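Local coordinates for formate dehydrogenase (PDB 1QP8), which binds NADPH and is probably a dehydrogenase of the D-isomer specific 2-hydroxyacid family, perhaps acting on glyoxylate or hydroxypyruvate, at residues A83-L94 and E134-L143; L95-Y104 and R115-Q123. All coordinates share one frame; numbering follows the deposited sequence.

Overall arrangement
Followed from the N terminus, the chain passes through its first strands and helices before helix 83-98, which supplies one side of both interactions. Its greater part, 83-94, waits for helix 135-145, so interaction 1 closes a loop of 39 residues. Inside that loop lies interaction 2: the end of helix 83-98 and the start of helix 101-109 meet segment 115-123, only ten residues further on, before strand 126-130 begins. The two are thus nested, with centres about 19 Å apart, and touch where Ala92 meets Pro97. Interaction 1 joins two helices beside the NADPH diphosphate; interaction 2 fastens the connecting loop at the far end. Both also touch the second subunit.

Interaction 1: residues A83-L94 and E134-L143; sequences ADAVAEFALALL and EIGTRVGKIL. With NDP (NADPH dihydro-nicotinamide-adenine-dinucleotide phosphate), chain C.
Arg138 ties the two helices together at the mouth of a Rossmann-type nucleotide fold, where helix 135-145 follows the glycine-rich turn after strand 126-130. Its NH1 makes a salt bridge with OD1 of Asp84 at 2.6 Å, although the hydrogen bond within it is weak and carboxylate and guanidinium planes stand nearly perpendicular. The same guanidinium grips Glu134 side-on: NE reaches the backbone O of Glu134 and NH2 its OE1, both close to the guanidinium plane. The paired grip on Glu134 sets the rotation of the group, which lies beside CB of Ala83, and the weaker bond to Asp84 adds to it.

One turn back, the amide of Ile135 donates to O1N of the NADPH diphosphate at 2.8 Å, at 155°. That bond is characteristic of dinucleotide-binding helices, whose N-terminal end would favour a phosphate charge. Val86 completes this end of the contact: its CG1, set anti to the backbone N (chi1 -176°), meets CD1 of Ile135 at 3.7 Å, while CG2 turns to C4N of the nicotinamide.

Beyond the cofactor the interface is apolar. Over these segments the helix axes approach to 8.8 Å and cross at -47°, and the alanines of helix 83-98 meet the second helix directly: CB of Ala87 touches CB of Arg138, and CB of Ala90 faces CG2 of Val139 at 4.2 Å. Strand 177-180 lies against Ala90 and Val139 through Val179. Further along, Leu91 slides past Leu143 in the opposite direction. CD2 of Leu143 lies 4.0 Å from CD2 of Leu91 and 3.7 Å from CD2 of Leu94.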
loop_
_atom_site.group_PDB
_atom_site.type_symbol
_atom_site.label_atom_id
_atom_site.label_comp_id
_atom_site.label_asym_id
_atom_site.label_seq_id
_atom_site.Cartn_x
_atom_site.Cartn_y
_atom_site.Cartn_z
ATOM N N ALA A 83 -2.639 -14.712 -7.586
ATOM C CA ALA A 83 -3.523 -13.565 -7.454
ATOM C C ALA A 83 -3.207 -12.704 -6.245
ATOM O O ALA A 83 -3.077 -11.489 -6.365
ATOM C CB ALA A 83 -4.977 -14.027 -7.411
ATOM N N ASP A 84 -3.072 -13.320 -5.080
ATOM C CA ASP A 84 -2.776 -12.544 -3.893
ATOM C C ASP A 84 -1.449 -11.822 -3.992
ATOM O O ASP A 84 -1.395 -10.607 -3.813
ATOM C CB ASP A 84 -2.821 -13.432 -2.663
ATOM C CG ASP A 84 -4.193 -14.036 -2.452
ATOM O OD1 ASP A 84 -5.167 -13.267 -2.292
ATOM O OD2 ASP A 84 -4.305 -15.281 -2.458
ATOM N N ALA A 85 -0.383 -12.551 -4.298
ATOM C CA ALA A 85 0.946 -11.947 -4.403
ATOM C C ALA A 85 0.939 -10.720 -5.311
ATOM O O ALA A 85 1.312 -9.621 -4.898
ATOM C CB ALA A 85 1.949 -12.976 -4.924
ATOM N N VAL A 86 0.519 -10.923 -6.552
ATOM C CA VAL A 86 0.456 -9.849 -7.526
ATOM C C VAL A 86 -0.462 -8.727 -7.034
ATOM O O VAL A 86 -0.219 -7.542 -7.288
ATOM C CB VAL A 86 -0.081 -10.377 -8.863
ATOM C CG1 VAL A 86 -0.045 -9.278 -9.917
ATOM C CG2 VAL A 86 0.729 -11.576 -9.297
ATOM N N ALA A 87 -1.525 -9.113 -6.336
ATOM C CA ALA A 87 -2.467 -8.144 -5.803
ATOM C C ALA A 87 -1.752 -7.159 -4.875
ATOM O O ALA A 87 -1.739 -5.957 -5.146
ATOM C CB ALA A 87 -3.581 -8.851 -5.059
ATOM N N GLU A 88 -1.148 -7.655 -3.792
ATOM C CA GLU A 88 -0.449 -6.764 -2.866
ATOM C C GLU A 88 0.634 -5.958 -3.568
ATOM O O GLU A 88 0.901 -4.808 -3.206
ATOM C CB GLU A 88 0.219 -7.516 -1.703
ATOM C CG GLU A 88 0.103 -9.025 -1.683
ATOM C CD GLU A 88 0.885 -9.645 -0.518
ATOM O OE1 GLU A 88 2.141 -9.579 -0.516
ATOM O OE2 GLU A 88 0.243 -10.197 0.399
ATOM N N PHE A 89 1.265 -6.556 -4.569
ATOM C CA PHE A 89 2.315 -5.851 -5.270
ATOM C C PHE A 89 1.760 -4.624 -5.998
ATOM O O PHE A 89 2.395 -3.568 -6.025
ATOM C CB PHE A 89 3.020 -6.782 -6.263
ATOM C CG PHE A 89 4.398 -6.332 -6.629
ATOM C CD1 PHE A 89 5.462 -6.557 -5.773
ATOM C CD2 PHE A 89 4.627 -5.636 -7.807
ATOM C CE1 PHE A 89 6.754 -6.088 -6.085
ATOM C CE2 PHE A 89 5.903 -5.161 -8.136
ATOM C CZ PHE A 89 6.970 -5.388 -7.271
ATOM N N ALA A 90 0.578 -4.758 -6.589
ATOM C CA ALA A 90 -0.029 -3.647 -7.308
ATOM C C ALA A 90 -0.375 -2.514 -6.350
ATOM O O ALA A 90 -0.223 -1.340 -6.683
ATOM C CB ALA A 90 -1.278 -4.119 -8.030
ATOM N N LEU A 91 -0.841 -2.862 -5.158
ATOM C CA LEU A 91 -1.188 -1.841 -4.199
ATOM C C LEU A 91 0.054 -1.072 -3.817
ATOM O O LEU A 91 0.031 0.164 -3.730
ATOM C CB LEU A 91 -1.820 -2.463 -2.968
ATOM C CG LEU A 91 -3.217 -2.983 -3.285
ATOM C CD1 LEU A 91 -3.666 -3.920 -2.189
ATOM C CD2 LEU A 91 -4.172 -1.821 -3.437
ATOM N N ALA A 92 1.144 -1.799 -3.589
ATOM C CA ALA A 92 2.413 -1.180 -3.229
ATOM C C ALA A 92 2.827 -0.287 -4.378
ATOM O O ALA A 92 3.197 0.867 -4.188
ATOM C CB ALA A 92 3.464 -2.248 -2.999
ATOM N N LEU A 93 2.755 -0.834 -5.581
ATOM C CA LEU A 93 3.113 -0.071 -6.765
ATOM C C LEU A 93 2.298 1.197 -6.873
ATOM O O LEU A 93 2.755 2.190 -7.424
ATOM C CB LEU A 93 2.907 -0.885 -8.040
ATOM C CG LEU A 93 4.176 -1.494 -8.635
ATOM C CD1 LEU A 93 3.853 -2.102 -9.997
ATOM C CD2 LEU A 93 5.255 -0.412 -8.768
ATOM N N LEU A 94 1.086 1.165 -6.347
ATOM C CA LEU A 94 0.220 2.323 -6.404
ATOM C C LEU A 94 0.504 3.322 -5.286
ATOM O O LEU A 94 0.786 4.496 -5.536
ATOM C CB LEU A 94 -1.232 1.865 -6.333
ATOM C CG LEU A 94 -2.280 2.945 -6.071
ATOM C CD1 LEU A 94 -2.262 3.962 -7.203
ATOM C CD2 LEU A 94 -3.656 2.288 -5.934
ATOM N N GLU A 134 -9.794 -12.208 -9.932
ATOM C CA GLU A 134 -8.513 -12.748 -9.486
ATOM C C GLU A 134 -7.614 -11.670 -8.930
ATOM O O GLU A 134 -7.550 -11.477 -7.719
ATOM C CB GLU A 134 -7.825 -13.517 -10.610
ATOM C CG GLU A 134 -8.532 -14.832 -10.969
ATOM C CD GLU A 134 -9.029 -15.644 -9.743
ATOM O OE1 GLU A 134 -8.651 -15.341 -8.588
ATOM O OE2 GLU A 134 -9.806 -16.605 -9.943
ATOM N N ILE A 135 -6.915 -10.973 -9.812
ATOM C CA ILE A 135 -6.054 -9.885 -9.385
ATOM C C ILE A 135 -6.911 -8.625 -9.363
ATOM O O ILE A 135 -7.087 -7.995 -8.310
ATOM C CB ILE A 135 -4.876 -9.691 -10.364
ATOM C CG1 ILE A 135 -3.953 -10.919 -10.306
ATOM C CG2 ILE A 135 -4.151 -8.369 -10.067
ATOM C CD1 ILE A 135 -2.925 -10.973 -11.443
ATOM N N GLY A 136 -7.461 -8.281 -10.524
ATOM C CA GLY A 136 -8.287 -7.093 -10.632
ATOM C C GLY A 136 -9.223 -6.946 -9.459
ATOM O O GLY A 136 -9.262 -5.910 -8.799
ATOM N N THR A 137 -9.961 -8.015 -9.188
ATOM C CA THR A 137 -10.925 -8.043 -8.102
ATOM C C THR A 137 -10.356 -7.806 -6.712
ATOM O O THR A 137 -10.942 -7.069 -5.919
ATOM C CB THR A 137 -11.683 -9.381 -8.082
ATOM O OG1 THR A 137 -12.463 -9.505 -9.277
ATOM C CG2 THR A 137 -12.605 -9.448 -6.876
ATOM N N ARG A 138 -9.234 -8.440 -6.398
ATOM C CA ARG A 138 -8.642 -8.274 -5.077
ATOM C C ARG A 138 -8.231 -6.838 -4.902
ATOM O O ARG A 138 -8.429 -6.245 -3.837
ATOM C CB ARG A 138 -7.442 -9.205 -4.908
ATOM C CG ARG A 138 -7.856 -10.661 -4.804
ATOM C CD ARG A 138 -6.685 -11.606 -4.829
ATOM N NE ARG A 138 -7.052 -12.837 -5.527
ATOM C CZ ARG A 138 -7.293 -14.000 -4.933
ATOM N NH1 ARG A 138 -7.196 -14.106 -3.615
ATOM N NH2 ARG A 138 -7.650 -15.052 -5.657
ATOM N N VAL A 139 -7.673 -6.275 -5.965
ATOM C CA VAL A 139 -7.237 -4.888 -5.929
ATOM C C VAL A 139 -8.473 -4.028 -5.713
ATOM O O VAL A 139 -8.546 -3.251 -4.754
ATOM C CB VAL A 139 -6.509 -4.498 -7.257
ATOM C CG1 VAL A 139 -6.109 -3.032 -7.242
ATOM C CG2 VAL A 139 -5.256 -5.358 -7.430
ATOM N N GLY A 140 -9.449 -4.196 -6.596
ATOM C CA GLY A 140 -10.693 -3.446 -6.506
ATOM C C GLY A 140 -11.314 -3.482 -5.124
ATOM O O GLY A 140 -11.706 -2.444 -4.590
ATOM N N LYS A 141 -11.394 -4.667 -4.530
ATOM C CA LYS A 141 -11.967 -4.769 -3.202
ATOM C C LYS A 141 -11.207 -3.946 -2.154
ATOM O O LYS A 141 -11.820 -3.274 -1.319
ATOM C CB LYS A 141 -12.081 -6.237 -2.803
ATOM C CG LYS A 141 -13.076 -6.967 -3.694
ATOM C CD LYS A 141 -13.383 -8.378 -3.235
ATOM C CE LYS A 141 -14.479 -8.981 -4.106
ATOM N NZ LYS A 141 -14.811 -10.382 -3.746
ATOM N N ILE A 142 -9.879 -3.963 -2.212
ATOM C CA ILE A 142 -9.068 -3.204 -1.262
ATOM C C ILE A 142 -9.203 -1.697 -1.458
ATOM O O ILE A 142 -9.351 -0.938 -0.495
ATOM C CB ILE A 142 -7.603 -3.585 -1.398
ATOM C CG1 ILE A 142 -7.477 -5.092 -1.219
ATOM C CG2 ILE A 142 -6.779 -2.847 -0.371
ATOM C CD1 ILE A 142 -6.127 -5.640 -1.579
ATOM N N LEU A 143 -9.137 -1.260 -2.708
ATOM C CA LEU A 143 -9.271 0.160 -2.985
ATOM C C LEU A 143 -10.589 0.625 -2.389
ATOM O O LEU A 143 -10.629 1.562 -1.591
ATOM C CB LEU A 143 -9.259 0.420 -4.491
ATOM C CG LEU A 143 -7.928 0.158 -5.190
ATOM C CD1 LEU A 143 -8.043 0.591 -6.628
ATOM C CD2 LEU A 143 -6.808 0.929 -4.494
HETATM P PA NDP C . -7.764 -14.126 -15.240
HETATM O O1A NDP C . -7.241 -14.543 -16.578
HETATM O O2A NDP C . -6.525 -14.680 -14.652
HETATM O O5B NDP C . -8.127 -12.696 -15.979
HETATM C C5B NDP C . -9.540 -12.678 -16.435
HETATM C C4B NDP C . -10.179 -11.269 -16.156
HETATM O O4B NDP C . -9.794 -10.217 -17.124
HETATM C C3B NDP C . -11.754 -11.257 -16.275
HETATM O O3B NDP C . -12.279 -10.131 -15.595
HETATM C C2B NDP C . -11.852 -11.236 -17.801
HETATM O O2B NDP C . -13.037 -11.068 -18.489
HETATM C C1B NDP C . -10.843 -10.214 -18.126
HETATM N N9A NDP C . -10.448 -10.243 -19.496
HETATM C C8A NDP C . -9.758 -11.173 -20.226
HETATM N N7A NDP C . -9.578 -10.791 -21.491
HETATM C C5A NDP C . -10.188 -9.562 -21.547
HETATM C C6A NDP C . -10.361 -8.621 -22.628
HETATM N N6A NDP C . -9.873 -8.906 -23.850
HETATM N N1A NDP C . -11.050 -7.446 -22.350
HETATM C C2A NDP C . -11.532 -7.236 -21.064
HETATM N N3A NDP C . -11.420 -8.048 -20.027
HETATM C C4A NDP C . -10.713 -9.195 -20.342
HETATM O O3 NDP C . -7.287 -13.027 -14.227
HETATM P PN NDP C . -5.983 -12.392 -13.458
HETATM O O1N NDP C . -6.381 -11.283 -12.560
HETATM O O2N NDP C . -5.203 -13.436 -12.718
HETATM O O5D NDP C . -4.999 -11.809 -14.665
HETATM C C5D NDP C . -4.135 -12.746 -15.351
HETATM C C4D NDP C . -3.271 -11.912 -16.311
HETATM O O4D NDP C . -2.439 -11.013 -15.539
HETATM C C3D NDP C . -2.324 -12.807 -17.109
HETATM O O3D NDP C . -2.985 -13.235 -18.288
HETATM C C2D NDP C . -1.105 -11.870 -17.321
HETATM O O2D NDP C . -1.205 -11.139 -18.553
HETATM C C1D NDP C . -1.085 -10.984 -16.053
HETATM N N1N NDP C . -0.085 -11.470 -14.987
HETATM C C2N NDP C . 0.960 -10.546 -14.644
HETATM C C3N NDP C . 1.886 -10.980 -13.664
HETATM C C7N NDP C . 3.046 -9.988 -13.264
HETATM O O7N NDP C . 3.728 -10.277 -12.298
HETATM N N7N NDP C . 3.208 -8.871 -14.024
HETATM C C4N NDP C . 1.847 -12.265 -12.998
HETATM C C5N NDP C . 0.745 -13.081 -13.443
HETATM C C6N NDP C . -0.188 -12.742 -14.376
HETATM P P2B NDP C . -13.767 -12.522 -18.981
HETATM O O1X NDP C . -14.933 -11.873 -19.685
HETATM O O2X NDP C . -12.734 -13.135 -19.858
HETATM O O3X NDP C . -14.041 -13.246 -17.751
#

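Interaction 2: residues L95-Y104 and R115-Q123; sequences LAPYKRIIQY and RDVEIPLIQ
Three side chains of segment 95-104, Tyr98, Lys99 and Tyr104, hydrogen-bond to backbone carbonyls of the irregular segment 115-123. Tyr98 OH reaches O of Leu121 at 2.7 Å, approaching from above the carbonyl plane. Lys99 NZ meets O of Pro120 at 3.1 Å, in the carbonyl plane; the chain doubles back through its bends at chi2 and chi3 (-66° and -81°) to get there. The third bond runs from Tyr104 OH to O of Val117, which lies near the plane of the tyrosine ring at its edge. Lys99 also has a charged partner, Glu88 of the second subunit, in a salt bridge.

Pro120 covers two flat groups. CB of the proline sits over the Tyr98 ring, 4.0 Å from its centroid, a CH-pi contact. Its CG lies over the centre of the Arg100 guanidinium, 3.5 Å from CZ. In that guanidinium's own plane, NE donates to O of Pro97 at 3.3 Å and 164°, which helps hold the group flat against the proline.

Apolar packing fills in between. CG1 of Ile122 comes obliquely to CE2 of Tyr98 at 3.5 Å, CG1 of Val117 touches CD of Arg100, and CB of Val117 lies 3.6 Å from CZ of Tyr104.

The contact thus straps the loop leading to strand 126-130 across the junction of helices 83-98 and 101-109. Pro97 rests on strands 231-234 and 255-257, and the second subunit packs against Tyr104 and Ile119.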
loop_
_atom_site.group_PDB
_atom_site.type_symbol
_atom_site.label_atom_id
_atom_site.label_comp_id
_atom_site.label_asym_id
_atom_site.label_seq_id
_atom_site.Cartn_x
_atom_site.Cartn_y
_atom_site.Cartn_z
ATOM N N LEU A 95 0.436 2.849 -4.051
ATOM C CA LEU A 95 0.640 3.715 -2.906
ATOM C C LEU A 95 2.020 4.371 -2.793
ATOM O O LEU A 95 2.124 5.486 -2.296
ATOM C CB LEU A 95 0.343 2.939 -1.614
ATOM C CG LEU A 95 -1.000 2.208 -1.490
ATOM C CD1 LEU A 95 -1.139 1.631 -0.098
ATOM C CD2 LEU A 95 -2.120 3.170 -1.763
ATOM N N ALA A 96 3.077 3.693 -3.235
ATOM C CA ALA A 96 4.422 4.257 -3.125
ATOM C C ALA A 96 4.501 5.616 -3.790
ATOM O O ALA A 96 4.955 6.584 -3.181
ATOM C CB ALA A 96 5.461 3.319 -3.725
ATOM N N PRO A 97 4.085 5.704 -5.062
ATOM C CA PRO A 97 4.119 6.985 -5.772
ATOM C C PRO A 97 2.902 7.840 -5.408
ATOM O O PRO A 97 3.003 9.066 -5.282
ATOM C CB PRO A 97 4.074 6.592 -7.256
ATOM C CG PRO A 97 4.109 5.076 -7.283
ATOM C CD PRO A 97 3.647 4.610 -5.947
ATOM N N TYR A 98 1.749 7.187 -5.252
ATOM C CA TYR A 98 0.511 7.893 -4.939
ATOM C C TYR A 98 0.595 8.706 -3.663
ATOM O O TYR A 98 0.381 9.905 -3.686
ATOM C CB TYR A 98 -0.655 6.921 -4.821
ATOM C CG TYR A 98 -2.010 7.593 -4.891
ATOM C CD1 TYR A 98 -2.581 7.916 -6.115
ATOM C CD2 TYR A 98 -2.718 7.904 -3.732
ATOM C CE1 TYR A 98 -3.825 8.529 -6.188
ATOM C CE2 TYR A 98 -3.959 8.520 -3.790
ATOM C CZ TYR A 98 -4.513 8.834 -5.020
ATOM O OH TYR A 98 -5.740 9.478 -5.091
ATOM N N LYS A 99 0.890 8.060 -2.546
ATOM C CA LYS A 99 0.987 8.798 -1.295
ATOM C C LYS A 99 2.301 9.583 -1.227
ATOM O O LYS A 99 2.687 10.091 -0.161
ATOM C CB LYS A 99 0.858 7.843 -0.102
ATOM C CG LYS A 99 -0.434 7.047 -0.093
ATOM C CD LYS A 99 -1.647 7.927 0.111
ATOM C CE LYS A 99 -1.850 8.260 1.580
ATOM N NZ LYS A 99 -2.935 9.276 1.786
ATOM N N ARG A 100 2.980 9.663 -2.372
ATOM C CA ARG A 100 4.232 10.408 -2.492
ATOM C C ARG A 100 5.346 9.928 -1.545
ATOM O O ARG A 100 6.214 10.713 -1.141
ATOM C CB ARG A 100 3.943 11.887 -2.234
ATOM C CG ARG A 100 2.602 12.383 -2.810
ATOM C CD ARG A 100 2.711 12.936 -4.227
ATOM N NE ARG A 100 1.946 12.172 -5.207
ATOM C CZ ARG A 100 1.086 12.716 -6.069
ATOM N NH1 ARG A 100 0.872 14.033 -6.066
ATOM N NH2 ARG A 100 0.452 11.956 -6.958
ATOM N N ILE A 101 5.329 8.650 -1.181
ATOM C CA ILE A 101 6.358 8.127 -0.290
ATOM C C ILE A 101 7.745 8.194 -0.949
ATOM O O ILE A 101 8.705 8.720 -0.366
ATOM C CB ILE A 101 6.088 6.661 0.085
ATOM C CG1 ILE A 101 4.757 6.536 0.839
ATOM C CG2 ILE A 101 7.231 6.134 0.930
ATOM C CD1 ILE A 101 4.775 7.127 2.233
ATOM N N ILE A 102 7.845 7.656 -2.164
ATOM C CA ILE A 102 9.116 7.656 -2.872
ATOM C C ILE A 102 9.666 9.056 -3.041
ATOM O O ILE A 102 10.839 9.307 -2.764
ATOM C CB ILE A 102 8.996 7.057 -4.266
ATOM C CG1 ILE A 102 8.855 5.542 -4.194
ATOM C CG2 ILE A 102 10.237 7.385 -5.060
ATOM C CD1 ILE A 102 8.667 4.910 -5.554
ATOM N N GLN A 103 8.820 9.965 -3.512
ATOM C CA GLN A 103 9.254 11.342 -3.734
ATOM C C GLN A 103 9.713 12.047 -2.458
ATOM O O GLN A 103 10.808 12.607 -2.424
ATOM C CB GLN A 103 8.170 12.160 -4.460
ATOM C CG GLN A 103 6.750 11.701 -4.240
ATOM C CD GLN A 103 6.340 10.509 -5.107
ATOM O OE1 GLN A 103 5.690 10.664 -6.143
ATOM N NE2 GLN A 103 6.717 9.309 -4.672
ATOM N N TYR A 104 8.914 12.008 -1.398
ATOM C CA TYR A 104 9.346 12.665 -0.168
ATOM C C TYR A 104 10.588 12.005 0.433
ATOM O O TYR A 104 11.429 12.671 1.031
ATOM C CB TYR A 104 8.208 12.706 0.861
ATOM C CG TYR A 104 7.401 13.993 0.817
ATOM C CD1 TYR A 104 6.069 13.999 0.397
ATOM C CD2 TYR A 104 7.974 15.205 1.187
ATOM C CE1 TYR A 104 5.321 15.187 0.342
ATOM C CE2 TYR A 104 7.233 16.403 1.140
ATOM C CZ TYR A 104 5.905 16.384 0.715
ATOM O OH TYR A 104 5.186 17.558 0.656
ATOM N N ARG A 115 7.431 20.831 2.881
ATOM C CA ARG A 115 6.199 20.074 2.729
ATOM C C ARG A 115 5.433 20.745 1.605
ATOM O O ARG A 115 4.249 21.047 1.736
ATOM C CB ARG A 115 5.370 20.113 4.020
ATOM C CG ARG A 115 6.110 19.619 5.256
ATOM C CD ARG A 115 5.163 19.397 6.433
ATOM N NE ARG A 115 5.596 20.155 7.602
ATOM C CZ ARG A 115 5.455 19.757 8.862
ATOM N NH1 ARG A 115 4.882 18.595 9.136
ATOM N NH2 ARG A 115 5.914 20.511 9.852
ATOM N N ASP A 116 6.123 20.976 0.496
ATOM C CA ASP A 116 5.521 21.632 -0.658
ATOM C C ASP A 116 4.656 20.749 -1.532
ATOM O O ASP A 116 3.931 21.256 -2.377
ATOM C CB ASP A 116 6.607 22.221 -1.542
ATOM C CG ASP A 116 7.653 21.196 -1.914
ATOM O OD1 ASP A 116 8.522 20.901 -1.052
ATOM O OD2 ASP A 116 7.590 20.680 -3.053
ATOM N N VAL A 117 4.747 19.437 -1.360
ATOM C CA VAL A 117 3.956 18.511 -2.179
ATOM C C VAL A 117 2.737 18.036 -1.401
ATOM O O VAL A 117 2.876 17.515 -0.292
ATOM C CB VAL A 117 4.753 17.234 -2.553
ATOM C CG1 VAL A 117 3.937 16.375 -3.501
ATOM C CG2 VAL A 117 6.081 17.596 -3.168
ATOM N N GLU A 118 1.545 18.201 -1.963
ATOM C CA GLU A 118 0.364 17.739 -1.247
ATOM C C GLU A 118 0.174 16.237 -1.443
ATOM O O GLU A 118 0.402 15.694 -2.531
ATOM C CB GLU A 118 -0.897 18.491 -1.684
ATOM C CG GLU A 118 -2.130 18.089 -0.875
ATOM C CD GLU A 118 -3.229 19.137 -0.881
ATOM O OE1 GLU A 118 -3.706 19.513 -1.974
ATOM O OE2 GLU A 118 -3.621 19.582 0.219
ATOM N N ILE A 119 -0.230 15.573 -0.368
ATOM C CA ILE A 119 -0.445 14.138 -0.378
ATOM C C ILE A 119 -1.874 13.786 -0.756
ATOM O O ILE A 119 -2.814 14.120 -0.048
ATOM C CB ILE A 119 -0.070 13.578 0.987
ATOM C CG1 ILE A 119 1.418 13.860 1.204
ATOM C CG2 ILE A 119 -0.384 12.095 1.065
ATOM C CD1 ILE A 119 1.976 13.344 2.474
ATOM N N PRO A 120 -2.060 13.129 -1.906
ATOM C CA PRO A 120 -3.388 12.743 -2.376
ATOM C C PRO A 120 -4.041 11.791 -1.418
ATOM O O PRO A 120 -3.363 11.081 -0.676
ATOM C CB PRO A 120 -3.111 12.038 -3.696
ATOM C CG PRO A 120 -1.888 12.699 -4.182
ATOM C CD PRO A 120 -1.046 12.789 -2.912
ATOM N N LEU A 121 -5.364 11.773 -1.426
ATOM C CA LEU A 121 -6.083 10.847 -0.581
ATOM C C LEU A 121 -6.685 9.810 -1.510
ATOM O O LEU A 121 -6.913 10.071 -2.685
ATOM C CB LEU A 121 -7.162 11.575 0.220
ATOM C CG LEU A 121 -6.872 11.657 1.727
ATOM C CD1 LEU A 121 -5.438 12.100 1.967
ATOM C CD2 LEU A 121 -7.830 12.626 2.384
ATOM N N ILE A 122 -6.898 8.613 -0.995
ATOM C CA ILE A 122 -7.489 7.562 -1.794
ATOM C C ILE A 122 -8.996 7.662 -1.583
ATOM O O ILE A 122 -9.792 7.565 -2.532
ATOM C CB ILE A 122 -6.918 6.186 -1.363
ATOM C CG1 ILE A 122 -5.601 5.958 -2.114
ATOM C CG2 ILE A 122 -7.924 5.061 -1.618
ATOM C CD1 ILE A 122 -4.935 4.662 -1.812
ATOM N N GLN A 123 -9.367 7.899 -0.329
ATOM C CA GLN A 123 -10.760 8.051 0.063
ATOM C C GLN A 123 -11.483 9.010 -0.887
ATOM O O GLN A 123 -10.983 10.094 -1.196
ATOM C CB GLN A 123 -10.826 8.601 1.482
ATOM C CG GLN A 123 -11.867 7.955 2.354
ATOM C CD GLN A 123 -12.647 8.973 3.148
ATOM O OE1 GLN A 123 -13.529 9.643 2.610
ATOM N NE2 GLN A 123 -12.318 9.110 4.429
#